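Local coordinates for bifunctional endomannanase/endoglucanase (Caldanaerobius polysaccharolyticus, PDB 3W0K), which probably hydrolyses internal beta-1,4 linkages in mannan and glucan chains, as an endo-acting glycoside hydrolase of family 5, at residues F47-N51 / F52-N56; E137-I141 / G142-L146. One frame throughout, in Å; residues are numbered along the deposited sequence.

Contact 1 (F47-N51 / F52-N56); sequences FWTRN and FDYFN
Thr49 leans its methyl group across the loop onto the backbone of Asp53 and Tyr54. From CB the side chain divides: a chi1 of -49° keeps OG1 beside the backbone N and leaves CG2 anti to it, carried across to the later half of the loop. CG2 lies 3.5 Å from Asp53 O, and it approaches the Tyr54 ring obliquely, with CD1 of that ring 4.2 Å from CG2 of Thr49. OG1 is hydrogen-bonded to Tyr45 O and also accepts from a water at 2.7 Å, which donates a second bond to Tyr54 O. The hydroxyl of this buried threonine thus ties the loop back to the residues just after strand 38-44. Further along, Asp53 N donates to Arg50 O over 3.0 Å (N-H...O angle 153°), closing the turn. The two residues spanned, Asn51 and Phe52, both have positive phi. Phe52 N donates to a second water 2.8 Å away, which in turn donates to Thr49 O. Asn51 OD1 sits 3.6 Å from Phe52 CD2, the amide and ring planes being 53° apart. Phe52 O lies 3.3 Å above the centre of the Tyr54 ring and accepts a weak bond from Tyr54 N, making an inverse gamma turn centred on Asp53. A third water gathers Arg50 N, Asp53 O and Asn56 O. Tyr54 OH bonds to Asp99, and Arg50 forms a salt bridge with Glu16. From Arg50 on, the chain makes a type I' turn to Asp53 that runs into a type I turn to Asn56, in the second beta-to-alpha loop of the (beta/alpha)8 barrel.

Contact 2 (E137-I141 / G142-L146); sequences EPPNI and GQYGL
Gln143 reaches back along the chain to Asn140, so that its side-chain oxygen accepts the backbone N-H of Asn140. The two residues bound a type II turn, in the loop that follows the fourth strand, 130-133, of the (beta/alpha)8 barrel; a type I' turn from Gln143 to Leu146 succeeds it. Gln143 OE1 accepts from Asn140 N at 2.9 Å, nearly straight at 163°, with the donor in the carbonyl plane on a lone pair. Asn140 ND2 adds a weak bond to the same oxygen at 3.3 Å, the two side chains lying alongside each other with their amide planes 47° apart. In the backbone, Gln143 N returns the link to Asn140 O over 3.0 Å. Gly142 takes the third position of the turn with positive phi, a backbone shape that favours glycine. Next to Asn140, Pro139 starts the apolar part. Its CB is 3.8 Å from CD2 of Tyr144, and the proline meets that ring at the edge, while its CD lies 3.6 Å from Leu146 CD1. Leu146 is swung into this position by a chi1 of -177°, which sets CG opposite its own backbone N and brings CD1 against CG and CD of Pro139. Further out, Tyr89 and Trp102 pack on Pro139, and His151 of helix 148-165 touches both Pro138 and Leu146. Asn100 holds Tyr144 O. Glu137, close to Glu258 and salt-bridged to Arg196, sits just after the fourth strand, a position consistent with the acid/base glutamate of family 5; its OE1 hydrogen-bonds to N of a Tris molecule. Gly142 N donates to Leu146 O over 2.9 Å, closing the chain round residues 142-146, and nearby Ile141 CG1 rests 4.1 Å from Leu146 CD2.

Contact 1 and contact 2 come in series along the chain, in two loops of one parallel eight-stranded barrel. Residues 47-56 lie between strand 38-44 and helix 62-74, and residues 137-146 between strand 130-133 and helix 148-165, which makes them the second and fourth beta-to-alpha connections. Their centres are 24 Å apart and their nearest atoms about 13 Å, so the two do not touch. Contact 1 is the more peripheral, 23 Å from the centre of the chain against 17 Å for contact 2. Both loops leave the C-terminal ends of the barrel strands, the end where family 5 enzymes form their active-site cleft.

Contact 1 (F47-N51 / F52-N56)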
ATOM      1  N   PHE A  47      11.705   8.533  11.156  1.00 10.60           N
ATOM      2  CA  PHE A  47      11.982   7.702  12.324  1.00 10.76           C
ATOM      3  C   PHE A  47      13.491   7.497  12.481  1.00 11.34           C
ATOM      4  O   PHE A  47      13.970   7.237  13.583  1.00 12.14           O
ATOM      5  CB  PHE A  47      11.292   6.339  12.214  1.00 10.74           C
ATOM      6  CG  PHE A  47       9.905   6.308  12.791  1.00 10.56           C
ATOM      7  CD1 PHE A  47       9.710   6.269  14.169  1.00 10.98           C
ATOM      8  CD2 PHE A  47       8.790   6.281  11.959  1.00 10.72           C
ATOM      9  CE1 PHE A  47       8.423   6.201  14.710  1.00 11.13           C
ATOM     10  CE2 PHE A  47       7.499   6.211  12.489  1.00  9.81           C
ATOM     11  CZ  PHE A  47       7.316   6.170  13.868  1.00 11.66           C
ATOM     12  N   TRP A  48      14.235   7.627  11.383  1.00 10.56           N
ATOM     13  CA  TRP A  48      15.686   7.443  11.422  1.00 11.21           C
ATOM     14  C   TRP A  48      16.454   8.609  10.808  1.00 12.81           C
ATOM     15  O   TRP A  48      17.681   8.562  10.701  1.00 12.46           O
ATOM     16  CB  TRP A  48      16.076   6.133  10.717  1.00 12.12           C
ATOM     17  CG  TRP A  48      15.798   6.105   9.230  1.00 10.90           C
ATOM     18  CD1 TRP A  48      16.567   6.655   8.244  1.00 11.14           C
ATOM     19  CD2 TRP A  48      14.701   5.461   8.566  1.00 10.47           C
ATOM     20  NE1 TRP A  48      16.024   6.393   7.013  1.00 11.59           N
ATOM     21  CE2 TRP A  48      14.878   5.660   7.179  1.00 10.71           C
ATOM     22  CE3 TRP A  48      13.590   4.731   9.008  1.00 10.71           C
ATOM     23  CZ2 TRP A  48      13.986   5.155   6.228  1.00 11.12           C
ATOM     24  CZ3 TRP A  48      12.702   4.227   8.062  1.00  9.56           C
ATOM     25  CH2 TRP A  48      12.908   4.443   6.686  1.00  9.64           C
ATOM     26  N   THR A  49      15.735   9.659  10.420  1.00 12.97           N
ATOM     27  CA  THR A  49      16.360  10.823   9.798  1.00 13.02           C
ATOM     28  C   THR A  49      15.935  12.105  10.493  1.00 13.95           C
ATOM     29  O   THR A  49      14.746  12.412  10.574  1.00 14.66           O
ATOM     30  CB  THR A  49      15.955  10.935   8.316  1.00 12.79           C
ATOM     31  OG1 THR A  49      16.143   9.673   7.668  1.00 12.09           O
ATOM     32  CG2 THR A  49      16.788  12.000   7.606  1.00 12.63           C
ATOM     33  N   ARG A  50      16.917  12.866  10.968  1.00 13.05           N
ATOM     34  CA  ARG A  50      16.632  14.116  11.652  1.00 14.07           C
ATOM     35  C   ARG A  50      16.876  15.325  10.757  1.00 13.25           C
ATOM     36  O   ARG A  50      17.891  15.406  10.070  1.00 12.04           O
ATOM     37  CB  ARG A  50      17.477  14.231  12.927  1.00 17.62           C
ATOM     38  CG  ARG A  50      17.141  15.450  13.777  1.00 23.81           C
ATOM     39  CD  ARG A  50      17.503  15.233  15.241  1.00 29.17           C
ATOM     40  NE  ARG A  50      16.715  14.163  15.854  1.00 34.73           N
ATOM     41  CZ  ARG A  50      15.446  14.282  16.244  1.00 35.93           C
ATOM     42  NH1 ARG A  50      14.800  15.431  16.092  1.00 37.17           N
ATOM     43  NH2 ARG A  50      14.822  13.247  16.791  1.00 37.91           N
ATOM     44  N   ASN A  51      15.898  16.226  10.738  1.00 13.53           N
ATOM     45  CA  ASN A  51      15.963  17.468   9.971  1.00 14.05           C
ATOM     46  C   ASN A  51      16.484  17.352   8.532  1.00 13.43           C
ATOM     47  O   ASN A  51      17.366  18.109   8.110  1.00 13.62           O
ATOM     48  CB  ASN A  51      16.771  18.511  10.753  1.00 16.22           C
ATOM     49  CG  ASN A  51      16.567  19.920  10.232  1.00 17.87           C
ATOM     50  OD1 ASN A  51      15.467  20.288   9.812  1.00 19.29           O
ATOM     51  ND2 ASN A  51      17.630  20.719  10.256  1.00 19.78           N
ATOM     52  N   PHE A  52      15.937  16.392   7.792  1.00 12.93           N
ATOM     53  CA  PHE A  52      16.284  16.164   6.386  1.00 11.66           C
ATOM     54  C   PHE A  52      17.744  15.808   6.113  1.00 10.30           C
ATOM     55  O   PHE A  52      18.218  15.941   4.985  1.00 11.26           O
ATOM     56  CB  PHE A  52      15.862  17.381   5.548  1.00 11.64           C
ATOM     57  CG  PHE A  52      14.492  17.891   5.886  1.00 11.54           C
ATOM     58  CD1 PHE A  52      13.359  17.165   5.530  1.00 12.65           C
ATOM     59  CD2 PHE A  52      14.334  19.065   6.618  1.00 12.40           C
ATOM     60  CE1 PHE A  52      12.086  17.600   5.907  1.00 13.35           C
ATOM     61  CE2 PHE A  52      13.070  19.508   6.998  1.00 13.88           C
ATOM     62  CZ  PHE A  52      11.944  18.772   6.642  1.00 13.51           C
ATOM     63  N   ASP A  53      18.437  15.327   7.145  1.00 10.48           N
ATOM     64  CA  ASP A  53      19.844  14.924   7.048  1.00 11.53           C
ATOM     65  C   ASP A  53      19.843  13.475   6.539  1.00 12.30           C
ATOM     66  O   ASP A  53      20.213  12.544   7.261  1.00 11.60           O
ATOM     67  CB  ASP A  53      20.464  15.013   8.449  1.00 13.22           C
ATOM     68  CG  ASP A  53      21.980  14.909   8.450  1.00 12.50           C
ATOM     69  OD1 ASP A  53      22.607  14.734   7.386  1.00 13.83           O
ATOM     70  OD2 ASP A  53      22.548  15.006   9.556  1.00 14.22           O
ATOM     71  N   TYR A  54      19.434  13.308   5.282  1.00 12.16           N
ATOM     72  CA  TYR A  54      19.303  11.995   4.644  1.00 11.83           C
ATOM     73  C   TYR A  54      20.517  11.089   4.722  1.00 12.32           C
ATOM     74  O   TYR A  54      20.379   9.876   4.877  1.00 13.06           O
ATOM     75  CB  TYR A  54      18.926  12.142   3.165  1.00 11.42           C
ATOM     76  CG  TYR A  54      17.839  13.154   2.869  1.00 10.63           C
ATOM     77  CD1 TYR A  54      16.608  13.109   3.526  1.00 11.57           C
ATOM     78  CD2 TYR A  54      18.051  14.159   1.926  1.00 10.21           C
ATOM     79  CE1 TYR A  54      15.612  14.048   3.248  1.00 10.95           C
ATOM     80  CE2 TYR A  54      17.063  15.099   1.640  1.00 11.25           C
ATOM     81  CZ  TYR A  54      15.849  15.036   2.304  1.00  9.67           C
ATOM     82  OH  TYR A  54      14.873  15.965   2.020  1.00 12.02           O
ATOM     83  N   PHE A  55      21.701  11.676   4.602  1.00 12.87           N
ATOM     84  CA  PHE A  55      22.929  10.898   4.623  1.00 12.89           C
ATOM     85  C   PHE A  55      23.489  10.519   5.986  1.00 14.56           C
ATOM     86  O   PHE A  55      24.556   9.908   6.072  1.00 15.81           O
ATOM     87  CB  PHE A  55      23.973  11.557   3.727  1.00 14.04           C
ATOM     88  CG  PHE A  55      23.571  11.583   2.285  1.00 17.47           C
ATOM     89  CD1 PHE A  55      23.905  10.529   1.439  1.00 20.16           C
ATOM     90  CD2 PHE A  55      22.799  12.625   1.786  1.00 18.30           C
ATOM     91  CE1 PHE A  55      23.470  10.511   0.117  1.00 22.72           C
ATOM     92  CE2 PHE A  55      22.359  12.617   0.463  1.00 21.20           C
ATOM     93  CZ  PHE A  55      22.694  11.558  -0.370  1.00 20.91           C
ATOM     94  N   ASN A  56      22.749  10.836   7.046  1.00 13.04           N
ATOM     95  CA  ASN A  56      23.164  10.473   8.399  1.00 15.13           C
ATOM     96  C   ASN A  56      22.020   9.728   9.090  1.00 12.92           C
ATOM     97  O   ASN A  56      21.510  10.159  10.123  1.00 13.31           O
ATOM     98  CB  ASN A  56      23.558  11.709   9.210  1.00 17.04           C
ATOM     99  CG  ASN A  56      24.244  11.352  10.523  1.00 19.83           C
ATOM    100  OD1 ASN A  56      25.212  10.592  10.540  1.00 22.41           O
ATOM    101  ND2 ASN A  56      23.734  11.888  11.626  1.00 19.47           N
TER
HETATM  102  O   HOH W   1      13.965  14.525   8.479  1.00 20.26           O
HETATM  103  O   HOH W   2      18.200   8.671   6.199  1.00 22.41           O
HETATM  104  O   HOH W   3      19.587  12.078  10.406  1.00 24.83           O

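Contact 2 (E137-I141 / G142-L146)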
ATOM      1  N   GLU A 137       2.168   5.732  -3.269  1.00  8.61           N
ATOM      2  CA  GLU A 137       1.269   6.562  -4.063  1.00  9.06           C
ATOM      3  C   GLU A 137       1.763   7.909  -4.610  1.00  8.03           C
ATOM      4  O   GLU A 137       1.428   8.966  -4.065  1.00  9.13           O
ATOM      5  CB  GLU A 137      -0.012   6.783  -3.241  1.00  8.36           C
ATOM      6  CG  GLU A 137      -0.705   5.475  -2.828  1.00  9.25           C
ATOM      7  CD  GLU A 137      -1.750   5.637  -1.728  1.00 11.17           C
ATOM      8  OE1 GLU A 137      -1.699   6.622  -0.960  1.00 10.88           O
ATOM      9  OE2 GLU A 137      -2.625   4.748  -1.613  1.00 10.91           O
ATOM     10  N   PRO A 138       2.573   7.888  -5.686  1.00  8.80           N
ATOM     11  CA  PRO A 138       3.083   9.126  -6.292  1.00  8.83           C
ATOM     12  C   PRO A 138       1.888  10.002  -6.685  1.00  9.68           C
ATOM     13  O   PRO A 138       0.780   9.497  -6.893  1.00 10.21           O
ATOM     14  CB  PRO A 138       3.840   8.618  -7.521  1.00  9.15           C
ATOM     15  CG  PRO A 138       4.334   7.286  -7.081  1.00 12.08           C
ATOM     16  CD  PRO A 138       3.138   6.704  -6.357  1.00  9.94           C
ATOM     17  N   PRO A 139       2.097  11.323  -6.800  1.00  9.44           N
ATOM     18  CA  PRO A 139       1.025  12.256  -7.154  1.00  9.76           C
ATOM     19  C   PRO A 139       0.554  12.214  -8.600  1.00  8.92           C
ATOM     20  O   PRO A 139       1.039  11.426  -9.415  1.00 10.51           O
ATOM     21  CB  PRO A 139       1.637  13.610  -6.811  1.00 10.49           C
ATOM     22  CG  PRO A 139       3.069  13.417  -7.185  1.00  8.97           C
ATOM     23  CD  PRO A 139       3.381  12.033  -6.641  1.00 10.05           C
ATOM     24  N   ASN A 140      -0.426  13.058  -8.897  1.00  9.70           N
ATOM     25  CA  ASN A 140      -0.956  13.142 -10.247  1.00 11.21           C
ATOM     26  C   ASN A 140       0.040  13.837 -11.157  1.00 12.04           C
ATOM     27  O   ASN A 140       0.899  14.598 -10.705  1.00 12.22           O
ATOM     28  CB  ASN A 140      -2.265  13.931 -10.262  1.00 13.87           C
ATOM     29  CG  ASN A 140      -3.445  13.107  -9.798  1.00 19.50           C
ATOM     30  OD1 ASN A 140      -3.965  12.274 -10.545  1.00 25.87           O
ATOM     31  ND2 ASN A 140      -3.881  13.336  -8.571  1.00 22.47           N
ATOM     32  N   ILE A 141      -0.045  13.523 -12.442  1.00 11.72           N
ATOM     33  CA  ILE A 141       0.808  14.162 -13.430  1.00 11.87           C
ATOM     34  C   ILE A 141       0.408  15.640 -13.372  1.00 12.09           C
ATOM     35  O   ILE A 141      -0.780  15.969 -13.376  1.00 13.03           O
ATOM     36  CB  ILE A 141       0.532  13.579 -14.832  1.00 12.79           C
ATOM     37  CG1 ILE A 141       0.909  12.095 -14.853  1.00 14.50           C
ATOM     38  CG2 ILE A 141       1.310  14.347 -15.894  1.00 13.82           C
ATOM     39  CD1 ILE A 141       0.295  11.323 -16.008  1.00 17.58           C
ATOM     40  N   GLY A 142       1.395  16.518 -13.238  1.00 11.74           N
ATOM     41  CA  GLY A 142       1.106  17.940 -13.148  1.00 11.78           C
ATOM     42  C   GLY A 142       1.098  18.459 -11.721  1.00 12.56           C
ATOM     43  O   GLY A 142       0.910  19.654 -11.497  1.00 13.48           O
ATOM     44  N   GLN A 143       1.244  17.553 -10.756  1.00 12.19           N
ATOM     45  CA  GLN A 143       1.287  17.914  -9.340  1.00 12.06           C
ATOM     46  C   GLN A 143       2.732  17.837  -8.868  1.00 11.85           C
ATOM     47  O   GLN A 143       3.415  16.844  -9.121  1.00 11.20           O
ATOM     48  CB  GLN A 143       0.474  16.932  -8.501  1.00 14.81           C
ATOM     49  CG  GLN A 143      -0.963  17.299  -8.255  1.00 16.82           C
ATOM     50  CD  GLN A 143      -1.574  16.439  -7.161  1.00 16.64           C
ATOM     51  OE1 GLN A 143      -1.483  15.211  -7.199  1.00 14.40           O
ATOM     52  NE2 GLN A 143      -2.181  17.083  -6.169  1.00 14.41           N
ATOM     53  N   TYR A 144       3.180  18.864  -8.152  1.00 12.02           N
ATOM     54  CA  TYR A 144       4.547  18.915  -7.636  1.00 11.59           C
ATOM     55  C   TYR A 144       5.577  18.695  -8.745  1.00 12.47           C
ATOM     56  O   TYR A 144       6.647  18.125  -8.514  1.00 13.75           O
ATOM     57  CB  TYR A 144       4.741  17.875  -6.522  1.00 11.92           C
ATOM     58  CG  TYR A 144       3.673  17.906  -5.453  1.00 12.54           C
ATOM     59  CD1 TYR A 144       3.477  19.040  -4.662  1.00 12.18           C
ATOM     60  CD2 TYR A 144       2.848  16.806  -5.238  1.00 11.73           C
ATOM     61  CE1 TYR A 144       2.485  19.070  -3.687  1.00 13.60           C
ATOM     62  CE2 TYR A 144       1.856  16.824  -4.268  1.00 13.48           C
ATOM     63  CZ  TYR A 144       1.678  17.960  -3.494  1.00 14.41           C
ATOM     64  OH  TYR A 144       0.692  17.983  -2.538  1.00 17.80           O
ATOM     65  N   GLY A 145       5.231  19.122  -9.958  1.00 11.89           N
ATOM     66  CA  GLY A 145       6.134  18.983 -11.088  1.00 11.80           C
ATOM     67  C   GLY A 145       6.317  17.584 -11.653  1.00 12.00           C
ATOM     68  O   GLY A 145       7.157  17.386 -12.525  1.00 13.05           O
ATOM     69  N   LEU A 146       5.533  16.616 -11.185  1.00 11.18           N
ATOM     70  CA  LEU A 146       5.667  15.251 -11.688  1.00 10.12           C
ATOM     71  C   LEU A 146       5.166  15.097 -13.116  1.00 10.08           C
ATOM     72  O   LEU A 146       4.140  15.664 -13.497  1.00 10.05           O
ATOM     73  CB  LEU A 146       4.926  14.251 -10.782  1.00  9.65           C
ATOM     74  CG  LEU A 146       5.042  12.756 -11.139  1.00  8.89           C
ATOM     75  CD1 LEU A 146       4.937  11.888  -9.894  1.00 10.21           C
ATOM     76  CD2 LEU A 146       3.978  12.335 -12.156  1.00 10.83           C
TER